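Local coordinates for PmbA-related protein (Thermotoga maritima, PDB 1VL4) that probably acts as a metallopeptidase of the PmbA/TldD family and may modulate DNA gyrase, at residues 17-22 with 170-175; 24-29 with 86-91; 116-121 with 201-206; 293-298 with 302-307. One frame throughout, in Å; residues are numbered along the deposited sequence.

Contact 1 of 4, residues 17-22 with 170-175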
loop_
_atom_site.group_PDB
_atom_site.type_symbol
_atom_site.label_atom_id
_atom_site.label_comp_id
_atom_site.label_asym_id
_atom_site.label_seq_id
_atom_site.Cartn_x
_atom_site.Cartn_y
_atom_site.Cartn_z
ATOM N N GLU A 17 -4.943 -28.093 -19.843
ATOM C CA GLU A 17 -6.112 -28.886 -19.487
ATOM C C GLU A 17 -7.168 -27.998 -18.836
ATOM O O GLU A 17 -8.351 -28.105 -19.134
ATOM C CB GLU A 17 -5.739 -29.970 -18.504
ATOM C CG GLU A 17 -4.987 -31.154 -19.114
ATOM C CD GLU A 17 -4.435 -32.100 -18.029
ATOM O OE1 GLU A 17 -3.565 -31.687 -17.220
ATOM O OE2 GLU A 17 -4.895 -33.250 -17.980
ATOM N N PHE A 18 -6.696 -27.122 -17.960
ATOM C CA PHE A 18 -7.538 -26.188 -17.238
ATOM C C PHE A 18 -8.221 -25.269 -18.262
ATOM O O PHE A 18 -9.436 -25.194 -18.290
ATOM C CB PHE A 18 -6.675 -25.432 -16.219
ATOM C CG PHE A 18 -7.448 -24.563 -15.259
ATOM C CD1 PHE A 18 -7.972 -25.084 -14.083
ATOM C CD2 PHE A 18 -7.629 -23.212 -15.522
ATOM C CE1 PHE A 18 -8.667 -24.273 -13.199
ATOM C CE2 PHE A 18 -8.341 -22.414 -14.637
ATOM C CZ PHE A 18 -8.831 -22.934 -13.486
ATOM N N LYS A 19 -7.435 -24.636 -19.134
ATOM C CA LYS A 19 -7.941 -23.844 -20.280
ATOM C C LYS A 19 -8.974 -24.568 -21.129
ATOM O O LYS A 19 -10.055 -24.032 -21.411
ATOM C CB LYS A 19 -6.755 -23.381 -21.167
ATOM C CG LYS A 19 -7.134 -22.765 -22.514
ATOM C CD LYS A 19 -5.930 -22.678 -23.440
ATOM C CE LYS A 19 -6.324 -22.172 -24.809
ATOM N NZ LYS A 19 -5.163 -21.543 -25.558
ATOM N N ASP A 20 -8.662 -25.814 -21.481
ATOM C CA ASP A 20 -9.516 -26.618 -22.326
ATOM C C ASP A 20 -10.851 -26.892 -21.648
ATOM O O ASP A 20 -11.907 -26.805 -22.299
ATOM C CB ASP A 20 -8.834 -27.957 -22.668
ATOM C CG ASP A 20 -7.674 -27.807 -23.663
ATOM O OD1 ASP A 20 -7.455 -26.710 -24.242
ATOM O OD2 ASP A 20 -6.963 -28.809 -23.854
ATOM N N ARG A 21 -10.808 -27.243 -20.362
ATOM C CA ARG A 21 -12.042 -27.534 -19.642
ATOM C C ARG A 21 -12.919 -26.282 -19.647
ATOM O O ARG A 21 -14.107 -26.347 -19.931
ATOM C CB ARG A 21 -11.774 -27.930 -18.174
ATOM C CG ARG A 21 -11.192 -29.344 -17.868
ATOM C CD ARG A 21 -12.240 -30.495 -17.854
ATOM N NE ARG A 21 -13.442 -30.327 -16.999
ATOM C CZ ARG A 21 -14.631 -29.840 -17.393
ATOM N NH1 ARG A 21 -14.819 -29.390 -18.638
ATOM N NH2 ARG A 21 -15.646 -29.780 -16.525
ATOM N N LEU A 22 -12.302 -25.147 -19.299
ATOM C CA LEU A 22 -13.004 -23.862 -19.243
ATOM C C LEU A 22 -13.607 -23.434 -20.581
ATOM O O LEU A 22 -14.762 -22.990 -20.617
ATOM C CB LEU A 22 -12.060 -22.764 -18.754
ATOM C CG LEU A 22 -11.772 -22.685 -17.238
ATOM C CD1 LEU A 22 -10.832 -21.514 -17.020
ATOM C CD2 LEU A 22 -13.042 -22.514 -16.425
ATOM N N GLY A 170 -10.298 -16.625 -29.861
ATOM C CA GLY A 170 -9.054 -16.909 -30.533
ATOM C C GLY A 170 -7.834 -16.202 -30.004
ATOM O O GLY A 170 -6.749 -16.456 -30.493
ATOM N N LEU A 171 -7.976 -15.326 -29.009
ATOM C CA LEU A 171 -6.796 -14.698 -28.421
ATOM C C LEU A 171 -5.978 -15.767 -27.760
ATOM O O LEU A 171 -6.496 -16.671 -27.045
ATOM C CB LEU A 171 -7.170 -13.672 -27.339
ATOM C CG LEU A 171 -6.069 -12.799 -26.736
ATOM C CD1 LEU A 171 -5.539 -11.838 -27.794
ATOM C CD2 LEU A 171 -6.577 -12.028 -25.479
ATOM N N ASP A 172 -4.688 -15.678 -27.993
ATOM C CA ASP A 172 -3.720 -16.546 -27.349
ATOM C C ASP A 172 -2.298 -15.924 -27.399
ATOM O O ASP A 172 -1.573 -16.035 -28.392
ATOM C CB ASP A 172 -3.725 -17.918 -27.989
ATOM C CG ASP A 172 -2.958 -18.948 -27.135
ATOM O OD1 ASP A 172 -2.425 -18.562 -26.063
ATOM O OD2 ASP A 172 -2.951 -20.130 -27.500
ATOM N N VAL A 173 -1.933 -15.229 -26.335
ATOM C CA VAL A 173 -0.701 -14.423 -26.325
ATOM C C VAL A 173 0.071 -14.741 -25.067
ATOM O O VAL A 173 -0.517 -15.118 -24.068
ATOM C CB VAL A 173 -1.015 -12.839 -26.471
ATOM C CG1 VAL A 173 -1.564 -12.545 -27.847
ATOM C CG2 VAL A 173 -1.929 -12.295 -25.400
ATOM N N GLU A 174 1.394 -14.662 -25.141
ATOM C CA GLU A 174 2.254 -15.011 -24.004
ATOM C C GLU A 174 3.448 -14.101 -24.116
ATOM O O GLU A 174 3.844 -13.759 -25.214
ATOM C CB GLU A 174 2.673 -16.489 -24.052
ATOM C CG GLU A 174 3.675 -16.923 -22.976
ATOM C CD GLU A 174 5.169 -16.795 -23.379
ATOM O OE1 GLU A 174 5.484 -16.733 -24.592
ATOM O OE2 GLU A 174 6.044 -16.777 -22.467
ATOM N N SER A 175 3.957 -13.629 -22.997
ATOM C CA SER A 175 5.216 -12.867 -22.987
ATOM C C SER A 175 5.965 -13.146 -21.686
ATOM O O SER A 175 5.360 -13.457 -20.671
ATOM C CB SER A 175 4.865 -11.378 -23.088
ATOM O OG SER A 175 5.987 -10.533 -22.926
HETATM O O HOH W 1 -6.118 -20.652 -27.974
HETATM O O HOH W 2 -2.977 -20.297 -23.770
#

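Contact 2 of 4, residues 24-29 with 86-91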
loop_
_atom_site.group_PDB
_atom_site.type_symbol
_atom_site.label_atom_id
_atom_site.label_comp_id
_atom_site.label_asym_id
_atom_site.label_seq_id
_atom_site.Cartn_x
_atom_site.Cartn_y
_atom_site.Cartn_z
ATOM N N ALA A 24 -14.486 -25.429 -23.059
ATOM C CA ALA A 24 -15.597 -26.344 -23.314
ATOM C C ALA A 24 -16.857 -25.934 -22.504
ATOM O O ALA A 24 -17.979 -25.864 -23.031
ATOM C CB ALA A 24 -15.159 -27.767 -22.954
ATOM N N LEU A 25 -16.660 -25.602 -21.227
ATOM C CA LEU A 25 -17.753 -25.080 -20.403
ATOM C C LEU A 25 -18.376 -23.839 -20.985
ATOM O O LEU A 25 -19.594 -23.713 -20.984
ATOM C CB LEU A 25 -17.297 -24.793 -18.974
ATOM C CG LEU A 25 -17.225 -26.016 -18.066
ATOM C CD1 LEU A 25 -16.249 -25.758 -16.946
ATOM C CD2 LEU A 25 -18.598 -26.346 -17.535
ATOM N N ALA A 26 -17.555 -22.933 -21.493
ATOM C CA ALA A 26 -18.049 -21.684 -22.084
ATOM C C ALA A 26 -19.009 -21.945 -23.225
ATOM O O ALA A 26 -20.164 -21.437 -23.264
ATOM C CB ALA A 26 -16.875 -20.813 -22.573
ATOM N N LYS A 27 -18.528 -22.738 -24.176
ATOM C CA LYS A 27 -19.340 -23.115 -25.332
ATOM C C LYS A 27 -20.646 -23.754 -24.897
ATOM O O LYS A 27 -21.701 -23.384 -25.397
ATOM C CB LYS A 27 -18.575 -24.090 -26.224
ATOM C CG LYS A 27 -17.467 -23.454 -27.095
ATOM C CD LYS A 27 -16.959 -24.557 -28.047
ATOM C CE LYS A 27 -15.496 -24.407 -28.418
ATOM N NZ LYS A 27 -14.910 -25.755 -28.721
ATOM N N LYS A 28 -20.570 -24.662 -23.927
ATOM C CA LYS A 28 -21.766 -25.328 -23.400
ATOM C C LYS A 28 -22.762 -24.329 -22.838
ATOM O O LYS A 28 -23.926 -24.529 -22.966
ATOM C CB LYS A 28 -21.409 -26.353 -22.319
ATOM C CG LYS A 28 -22.598 -27.181 -21.823
ATOM N N ASN A 29 -22.289 -23.226 -22.256
ATOM C CA ASN A 29 -23.186 -22.281 -21.573
ATOM C C ASN A 29 -23.565 -21.008 -22.359
ATOM O O ASN A 29 -24.315 -20.153 -21.870
ATOM C CB ASN A 29 -22.630 -21.970 -20.173
ATOM C CG ASN A 29 -22.803 -23.155 -19.195
ATOM O OD1 ASN A 29 -23.843 -23.284 -18.562
ATOM N ND2 ASN A 29 -21.784 -24.039 -19.097
ATOM N N LYS A 86 -15.888 -25.550 -10.962
ATOM C CA LYS A 86 -16.197 -24.680 -9.819
ATOM C C LYS A 86 -15.777 -23.249 -10.074
ATOM O O LYS A 86 -16.545 -22.327 -9.823
ATOM C CB LYS A 86 -15.575 -25.219 -8.510
ATOM C CG LYS A 86 -16.214 -26.527 -8.136
ATOM C CD LYS A 86 -15.654 -27.218 -6.882
ATOM C CE LYS A 86 -16.372 -28.569 -6.691
ATOM N NZ LYS A 86 -16.690 -28.860 -5.273
ATOM N N CYS A 87 -14.561 -23.056 -10.575
ATOM C CA CYS A 87 -14.092 -21.732 -10.985
ATOM C C CYS A 87 -15.010 -21.034 -12.010
ATOM O O CYS A 87 -15.333 -19.852 -11.865
ATOM C CB CYS A 87 -12.733 -21.852 -11.607
ATOM S SG CYS A 87 -11.446 -22.210 -10.404
ATOM N N PHE A 88 -15.403 -21.779 -13.043
ATOM C CA PHE A 88 -16.280 -21.271 -14.056
ATOM C C PHE A 88 -17.632 -20.906 -13.460
ATOM O O PHE A 88 -18.152 -19.813 -13.700
ATOM C CB PHE A 88 -16.400 -22.296 -15.203
ATOM C CG PHE A 88 -17.425 -21.937 -16.233
ATOM C CD1 PHE A 88 -18.739 -22.338 -16.070
ATOM C CD2 PHE A 88 -17.071 -21.187 -17.367
ATOM C CE1 PHE A 88 -19.722 -22.034 -17.012
ATOM C CE2 PHE A 88 -18.045 -20.870 -18.312
ATOM C CZ PHE A 88 -19.377 -21.298 -18.127
ATOM N N GLU A 89 -18.197 -21.804 -12.671
ATOM C CA GLU A 89 -19.498 -21.570 -12.067
ATOM C C GLU A 89 -19.475 -20.340 -11.137
ATOM O O GLU A 89 -20.446 -19.579 -11.064
ATOM C CB GLU A 89 -20.000 -22.824 -11.334
ATOM C CG GLU A 89 -20.304 -24.057 -12.245
ATOM C CD GLU A 89 -21.392 -23.840 -13.328
ATOM O OE1 GLU A 89 -22.184 -22.865 -13.243
ATOM O OE2 GLU A 89 -21.460 -24.679 -14.268
ATOM N N GLU A 90 -18.352 -20.123 -10.473
ATOM C CA GLU A 90 -18.169 -18.953 -9.617
ATOM C C GLU A 90 -18.172 -17.677 -10.449
ATOM O O GLU A 90 -18.859 -16.710 -10.129
ATOM C CB GLU A 90 -16.867 -19.105 -8.835
ATOM C CG GLU A 90 -16.646 -18.076 -7.756
ATOM C CD GLU A 90 -17.575 -18.200 -6.540
ATOM O OE1 GLU A 90 -18.409 -19.119 -6.421
ATOM O OE2 GLU A 90 -17.482 -17.304 -5.706
ATOM N N ALA A 91 -17.445 -17.676 -11.560
ATOM C CA ALA A 91 -17.371 -16.481 -12.446
ATOM C C ALA A 91 -18.745 -16.217 -13.044
ATOM O O ALA A 91 -19.174 -15.067 -13.150
ATOM C CB ALA A 91 -16.368 -16.683 -13.550
#

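Contact 3 of 4, residues 116-121 with 201-206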
loop_
_atom_site.group_PDB
_atom_site.type_symbol
_atom_site.label_atom_id
_atom_site.label_comp_id
_atom_site.label_asym_id
_atom_site.label_seq_id
_atom_site.Cartn_x
_atom_site.Cartn_y
_atom_site.Cartn_z
ATOM N N MET A 116 9.889 -8.082 -29.065
ATOM C CA MET A 116 10.773 -7.307 -28.184
ATOM C C MET A 116 11.512 -8.238 -27.208
ATOM O O MET A 116 10.948 -9.260 -26.764
ATOM C CB MET A 116 10.010 -6.197 -27.470
ATOM C CG MET A 116 8.832 -6.657 -26.731
ATOM S SD MET A 116 7.891 -5.422 -25.803
ATOM C CE MET A 116 7.096 -4.512 -27.135
ATOM N N GLU A 117 12.768 -7.893 -26.910
ATOM C CA GLU A 117 13.642 -8.718 -26.076
ATOM C C GLU A 117 13.491 -8.311 -24.619
ATOM O O GLU A 117 14.308 -7.609 -24.078
ATOM C CB GLU A 117 15.131 -8.723 -26.557
ATOM C CG GLU A 117 15.835 -9.978 -25.968
ATOM C CD GLU A 117 17.364 -10.057 -26.105
ATOM O OE1 GLU A 117 18.061 -9.012 -26.098
ATOM O OE2 GLU A 117 17.850 -11.209 -26.159
ATOM N N THR A 118 12.392 -8.736 -24.017
ATOM C CA THR A 118 12.039 -8.389 -22.657
ATOM C C THR A 118 12.547 -9.460 -21.697
ATOM O O THR A 118 12.598 -9.220 -20.519
ATOM C CB THR A 118 10.505 -8.228 -22.503
ATOM O OG1 THR A 118 9.825 -9.378 -23.056
ATOM C CG2 THR A 118 10.034 -6.993 -23.258
ATOM N N TYR A 119 12.966 -10.608 -22.219
ATOM C CA TYR A 119 13.450 -11.678 -21.349
ATOM C C TYR A 119 14.819 -12.039 -21.814
ATOM O O TYR A 119 14.975 -12.536 -22.912
ATOM C CB TYR A 119 12.528 -12.884 -21.434
ATOM C CG TYR A 119 13.062 -14.040 -20.652
ATOM C CD1 TYR A 119 13.081 -13.992 -19.241
ATOM C CD2 TYR A 119 13.675 -15.109 -21.282
ATOM C CE1 TYR A 119 13.621 -15.053 -18.508
ATOM C CE2 TYR A 119 14.227 -16.155 -20.547
ATOM C CZ TYR A 119 14.203 -16.116 -19.162
ATOM O OH TYR A 119 14.756 -17.174 -18.425
ATOM N N VAL A 120 15.809 -11.813 -20.977
ATOM C CA VAL A 120 17.186 -12.188 -21.319
ATOM C C VAL A 120 17.652 -13.456 -20.639
ATOM O O VAL A 120 18.344 -14.206 -21.259
ATOM C CB VAL A 120 18.136 -10.997 -21.091
ATOM C CG1 VAL A 120 19.582 -11.364 -21.383
ATOM C CG2 VAL A 120 17.697 -9.836 -22.012
ATOM N N GLY A 121 17.286 -13.704 -19.388
ATOM C CA GLY A 121 17.668 -14.944 -18.719
ATOM C C GLY A 121 18.966 -14.915 -17.932
ATOM O O GLY A 121 19.386 -15.917 -17.405
ATOM N N LEU A 201 18.234 0.703 -13.288
ATOM C CA LEU A 201 17.342 -0.402 -13.758
ATOM C C LEU A 201 18.065 -1.104 -14.890
ATOM O O LEU A 201 18.780 -0.455 -15.663
ATOM C CB LEU A 201 16.012 0.174 -14.226
ATOM C CG LEU A 201 15.124 0.560 -13.055
ATOM C CD1 LEU A 201 14.222 1.731 -13.430
ATOM C CD2 LEU A 201 14.310 -0.637 -12.593
ATOM N N ALA A 202 17.986 -2.429 -14.930
ATOM C CA ALA A 202 18.681 -3.214 -15.920
ATOM C C ALA A 202 17.901 -4.474 -16.332
ATOM O O ALA A 202 17.173 -5.085 -15.543
ATOM C CB ALA A 202 20.027 -3.618 -15.383
ATOM N N ARG A 203 18.125 -4.881 -17.571
ATOM C CA ARG A 203 17.618 -6.145 -18.122
ATOM C C ARG A 203 18.599 -7.287 -17.823
ATOM O O ARG A 203 18.239 -8.471 -17.746
ATOM C CB ARG A 203 17.428 -5.951 -19.635
ATOM C CG ARG A 203 16.693 -7.076 -20.272
ATOM C CD ARG A 203 15.235 -6.935 -20.287
ATOM N NE ARG A 203 14.677 -5.660 -20.813
ATOM C CZ ARG A 203 13.406 -5.332 -20.589
ATOM N NH1 ARG A 203 12.614 -6.190 -19.978
ATOM N NH2 ARG A 203 12.894 -4.197 -21.002
ATOM N N THR A 204 19.880 -6.950 -17.661
ATOM C CA THR A 204 20.878 -7.960 -17.346
ATOM C C THR A 204 21.783 -7.477 -16.177
ATOM O O THR A 204 21.928 -6.282 -15.986
ATOM C CB THR A 204 21.729 -8.232 -18.596
ATOM O OG1 THR A 204 22.568 -9.372 -18.373
ATOM C CG2 THR A 204 22.607 -7.069 -18.879
ATOM N N PRO A 205 22.381 -8.408 -15.417
ATOM C CA PRO A 205 23.214 -7.996 -14.302
ATOM C C PRO A 205 24.428 -7.143 -14.728
ATOM O O PRO A 205 24.885 -6.280 -13.980
ATOM C CB PRO A 205 23.669 -9.314 -13.691
ATOM C CG PRO A 205 22.927 -10.351 -14.340
ATOM C CD PRO A 205 22.220 -9.873 -15.487
ATOM N N GLU A 206 24.885 -7.352 -15.958
ATOM C CA GLU A 206 26.070 -6.704 -16.508
ATOM C C GLU A 206 25.823 -5.258 -16.644
ATOM O O GLU A 206 26.763 -4.462 -16.680
ATOM C CB GLU A 206 26.363 -7.251 -17.911
ATOM C CG GLU A 206 27.026 -8.592 -17.897
ATOM C CD GLU A 206 26.124 -9.715 -17.489
ATOM O OE1 GLU A 206 24.919 -9.737 -17.880
ATOM O OE2 GLU A 206 26.647 -10.600 -16.786
#

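Contact 4 of 4, residues 293-298 with 302-307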
loop_
_atom_site.group_PDB
_atom_site.type_symbol
_atom_site.label_atom_id
_atom_site.label_comp_id
_atom_site.label_asym_id
_atom_site.label_seq_id
_atom_site.Cartn_x
_atom_site.Cartn_y
_atom_site.Cartn_z
ATOM N N SER A 293 8.703 -2.491 -17.469
ATOM C CA SER A 293 7.313 -2.727 -17.800
ATOM C C SER A 293 7.034 -2.973 -19.295
ATOM O O SER A 293 5.891 -3.247 -19.645
ATOM C CB SER A 293 6.468 -1.587 -17.318
ATOM O OG SER A 293 6.537 -1.635 -15.876
ATOM N N SER A 294 8.074 -2.959 -20.133
ATOM C CA SER A 294 7.932 -3.158 -21.576
ATOM C C SER A 294 7.210 -4.471 -21.842
ATOM O O SER A 294 7.479 -5.454 -21.168
ATOM C CB SER A 294 9.273 -3.120 -22.269
ATOM O OG SER A 294 9.959 -1.852 -22.114
ATOM N N THR A 295 6.235 -4.453 -22.759
ATOM C CA THR A 295 5.406 -5.611 -23.029
ATOM C C THR A 295 4.767 -5.405 -24.387
ATOM O O THR A 295 4.521 -4.277 -24.754
ATOM C CB THR A 295 4.306 -5.794 -21.957
ATOM O OG1 THR A 295 3.495 -6.954 -22.269
ATOM C CG2 THR A 295 3.412 -4.545 -21.819
ATOM N N PRO A 296 4.583 -6.479 -25.148
ATOM C CA PRO A 296 3.922 -6.439 -26.447
ATOM C C PRO A 296 2.402 -6.389 -26.397
ATOM O O PRO A 296 1.786 -6.186 -27.424
ATOM C CB PRO A 296 4.423 -7.716 -27.117
ATOM C CG PRO A 296 4.737 -8.590 -26.032
ATOM C CD PRO A 296 5.167 -7.812 -24.874
ATOM N N PHE A 297 1.783 -6.574 -25.218
ATOM C CA PHE A 297 0.331 -6.510 -25.128
ATOM C C PHE A 297 -0.087 -6.037 -23.804
ATOM O O PHE A 297 0.657 -6.192 -22.781
ATOM C CB PHE A 297 -0.329 -7.848 -25.564
ATOM C CG PHE A 297 0.143 -9.059 -24.758
ATOM C CD1 PHE A 297 -0.397 -9.319 -23.505
ATOM C CD2 PHE A 297 1.110 -9.902 -25.261
ATOM C CE1 PHE A 297 -0.015 -10.415 -22.780
ATOM C CE2 PHE A 297 1.544 -10.985 -24.549
ATOM C CZ PHE A 297 1.003 -11.254 -23.305
ATOM N N ASP A 298 -1.253 -5.383 -23.800
ATOM C CA ASP A 298 -1.876 -4.944 -22.557
ATOM C C ASP A 298 -2.639 -6.094 -21.824
ATOM O O ASP A 298 -2.567 -7.258 -22.229
ATOM C CB ASP A 298 -2.713 -3.642 -22.806
ATOM C CG ASP A 298 -3.986 -3.881 -23.567
ATOM O OD1 ASP A 298 -4.378 -5.060 -23.703
ATOM O OD2 ASP A 298 -4.626 -2.876 -23.984
ATOM N N VAL A 302 -4.432 -6.533 -26.137
ATOM C CA VAL A 302 -4.352 -5.659 -27.298
ATOM C C VAL A 302 -2.883 -5.338 -27.530
ATOM O O VAL A 302 -2.153 -5.019 -26.573
ATOM C CB VAL A 302 -5.233 -4.374 -27.089
ATOM C CG1 VAL A 302 -5.038 -3.326 -28.219
ATOM C CG2 VAL A 302 -6.683 -4.719 -26.899
ATOM N N PRO A 303 -2.421 -5.412 -28.795
ATOM C CA PRO A 303 -1.023 -5.027 -28.995
ATOM C C PRO A 303 -0.725 -3.602 -28.513
ATOM O O PRO A 303 -1.491 -2.643 -28.789
ATOM C CB PRO A 303 -0.835 -5.107 -30.515
ATOM C CG PRO A 303 -1.950 -5.908 -31.012
ATOM C CD PRO A 303 -3.054 -5.812 -30.049
ATOM N N THR A 304 0.364 -3.480 -27.781
ATOM C CA THR A 304 0.870 -2.169 -27.397
ATOM C C THR A 304 1.384 -1.448 -28.661
ATOM O O THR A 304 1.840 -2.080 -29.629
ATOM C CB THR A 304 1.947 -2.316 -26.334
ATOM O OG1 THR A 304 2.966 -3.220 -26.769
ATOM C CG2 THR A 304 1.389 -2.802 -25.046
ATOM N N THR A 305 1.238 -0.141 -28.666
ATOM C CA THR A 305 1.545 0.716 -29.794
ATOM C C THR A 305 2.445 1.874 -29.352
ATOM O O THR A 305 2.434 2.312 -28.186
ATOM C CB THR A 305 0.250 1.291 -30.457
ATOM O OG1 THR A 305 -0.452 2.114 -29.540
ATOM C CG2 THR A 305 -0.670 0.188 -30.926
ATOM N N GLU A 306 3.236 2.349 -30.302
ATOM C CA GLU A 306 4.061 3.553 -30.161
ATOM C C GLU A 306 3.350 4.760 -30.771
ATOM O O GLU A 306 2.914 4.752 -31.944
ATOM C CB GLU A 306 5.419 3.350 -30.778
ATOM C CG GLU A 306 6.384 4.581 -30.716
ATOM C CD GLU A 306 7.783 4.247 -31.191
ATOM O OE1 GLU A 306 8.018 3.068 -31.560
ATOM O OE2 GLU A 306 8.641 5.168 -31.162
ATOM N N LYS A 307 3.265 5.827 -30.003
ATOM C CA LYS A 307 2.609 7.035 -30.515
ATOM C C LYS A 307 3.027 8.252 -29.726
ATOM O O LYS A 307 3.445 8.132 -28.593
ATOM C CB LYS A 307 1.078 6.922 -30.487
ATOM C CG LYS A 307 0.506 6.763 -29.116
ATOM C CD LYS A 307 0.646 5.349 -28.592
ATOM C CE LYS A 307 -0.440 4.956 -27.623
ATOM N NZ LYS A 307 -0.068 3.648 -27.024
HETATM O O HOH W 3 2.709 -4.939 -29.822
#

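Contact 1 of 4, residues 17-22 with 170-175
Lys19 NZ is held by several groups at once. Its direct partner across the contact is Asp172: Lys19 NZ lies 3.3 Å from Asp172 OD2, a salt bridge. One water accepts from Lys19 NZ at 2.7 Å and donates to Asp172 OD2. A second accepts from Lys19 NZ and donates to the other oxygen, Asp172 OD1, at 2.9 Å. Both carboxylate oxygens are thus tied to the same ammonium group, OD2 directly and through water, OD1 through water. Thr166 OG1, on the neighbouring strand 148-167, is a further hydrogen-bond partner of Lys19 NZ.

The lysine chain leaves helix 15-29 with CG anti to the backbone N (chi1 170°) and stays extended, which carries NZ much of the way across the 11.0 Å between Lys19 CA and Asp172 CA. The two side chains cross at about a right angle. Asp172 sits at the start of strand 172-188, so the contact ties the N-terminal helix to one end of a long strand of the antiparallel sheet. Little surface is buried. With two waters bridging the ion pair, the link is probably more polar tether than packing, and its strength is likely to depend on both groups staying ionised.

Contact 2 of 4, residues 24-29 with 86-91
Leu25 lies over the ring of Phe88. Leu25 CB sits 3.8 Å from the centroid of the Phe88 ring, only 5° off the ring normal, a CH-pi contact over the middle of one face. The branch follows: Leu25 CD1 reaches Phe88 CB at 3.9 Å. The leucine and the phenylalanine run alongside each other in opposing senses. Phe88 CG is anti to the backbone N (chi1 173°), which sends the ring across to helix 15-29.

The far end of the ring meets backbone and amide atoms. Phe88 CZ is 3.7 Å from Leu25 O, and Phe88 CE1 is 3.6 Å from Asn29 ND2. The amide plane is tilted against the ring. Asn29 ND2 donates to Leu25 O at 2.9 Å in a nearly straight bond, which fixes the amide beside the ring. An alanine in place of Phe88 is likely to open a gap between the helices and leave Leu25 without the ring it covers.

The axes of segments 24-29 and 86-91 approach to 10.9 Å and cross at -45°. Phe88 also touches Leu22 on helix 15-29 and Val67 on strand 51-69. This is a helix pair packed against an antiparallel sheet, as in two-layer alpha + beta sandwiches.

Contact 3 of 4, residues 116-121 with 201-206
Arg203 brings a charged guanidinium among backbone carbonyls. Across the contact, Arg203 NH1 donates to Thr118 O at 3.1 Å, a weak bond bent to 131° at the hydrogen. The firmer bonds come from the 288-291 loop, where Pro289 O takes Arg203 NE and His288 O takes Arg203 NH2. Asp178 O adds a weak bond to NH1. Several partial negative charges thus meet the positive group, and they would probably stabilise it in this buried place.

One face of the guanidinium is covered by the 116-121 backbone. Glu117 O lies over it, 3.8 Å from Arg203 NE, and Thr118 CA is on that same face, 3.5 Å from Arg203 NH1. Glu117 is the centre of an inverse gamma turn, which bends the chain at this point. Arg203 follows directly on strand 194-202, one of the two outermost strands of the long antiparallel sheet within the chain. The contact therefore joins that edge to the loop leading to helix 128-143. Thr118 is also tied to the neighbouring strand 172-188: its OG1 bonds to Gln176 O, and its backbone pairs with Asp178.

The arginine chain is bent at chi2 (89°) and again at chi3 (51°), which folds the guanidinium back against residues 117-118. The stem meets Val120: Val120 CG2 packs tightly on Arg203 CG at 3.4 Å, the two side chains at a slant to each other.

Contact 4 of 4, residues 293-298 with 302-307
The side chains of Asp298 and Val302 run alongside each other in the same direction, at the closed end of a short hairpin-like turn. The turn holds a single antiparallel beta bridge, Phe297 with Pro303, a non-hydrogen-bonded pair. Two backbone hydrogen bonds flank the bridge: Asp298 N to Val302 O at 2.9 Å, and Thr304 N to Pro296 O at 3.1 Å. A proline suits this place, since the pair asks for no N-H from it.

Asp298 OD1 accepts from Val302 N at 2.8 Å, approached from above the carboxylate plane, and also from Glu300 N, as in an Asx turn. Asp298 OD2 lies 3.5 Å from Val302 CB and takes Gly336 N beyond the turn. With an alanine here, the N-H groups of Val302, Glu300 and Gly336 would probably lose their acceptor and the turn be free to shift.

Thr304 and Thr295 cross at about a right angle on the other side of the bridge. With chi1 54°, Thr304 OG1 sits between its own N and carbonyl carbon, where it donates to Thr295 O at 2.8 Å, in the carbonyl plane on a lone pair. Thr304 CG2 lies against Thr295 O and 3.8 Å from Phe297 C. Phe297 swings clear of the turn and packs on Val173 and Ser175 of strand 172-188. One water donates both to Pro296 O at 2.9 Å and to Thr304 O.

Overall arrangement
Contacts 1 and 2 share helix 15-29, their centres 14 Å apart, and Leu22 packs on Phe88 where they meet. Along the chain, contact 2 falls wholly between the two segments of contact 1. Contacts 1 and 3 alternate in sequence and reach neighbouring strands, 172-188 and 194-202, of one antiparallel sheet. Contact 4 comes last along the chain, its centre 17 Å from that of contact 3. Met116 and Thr118 touch its residues 294-296, and Ser175 meets Pro296 and Phe297. Contact 2 is remote from contacts 3 and 4, its nearest atoms about 27 Å and 19 Å from theirs. The long sheet thus links the helical N-terminal end to the C-terminal part.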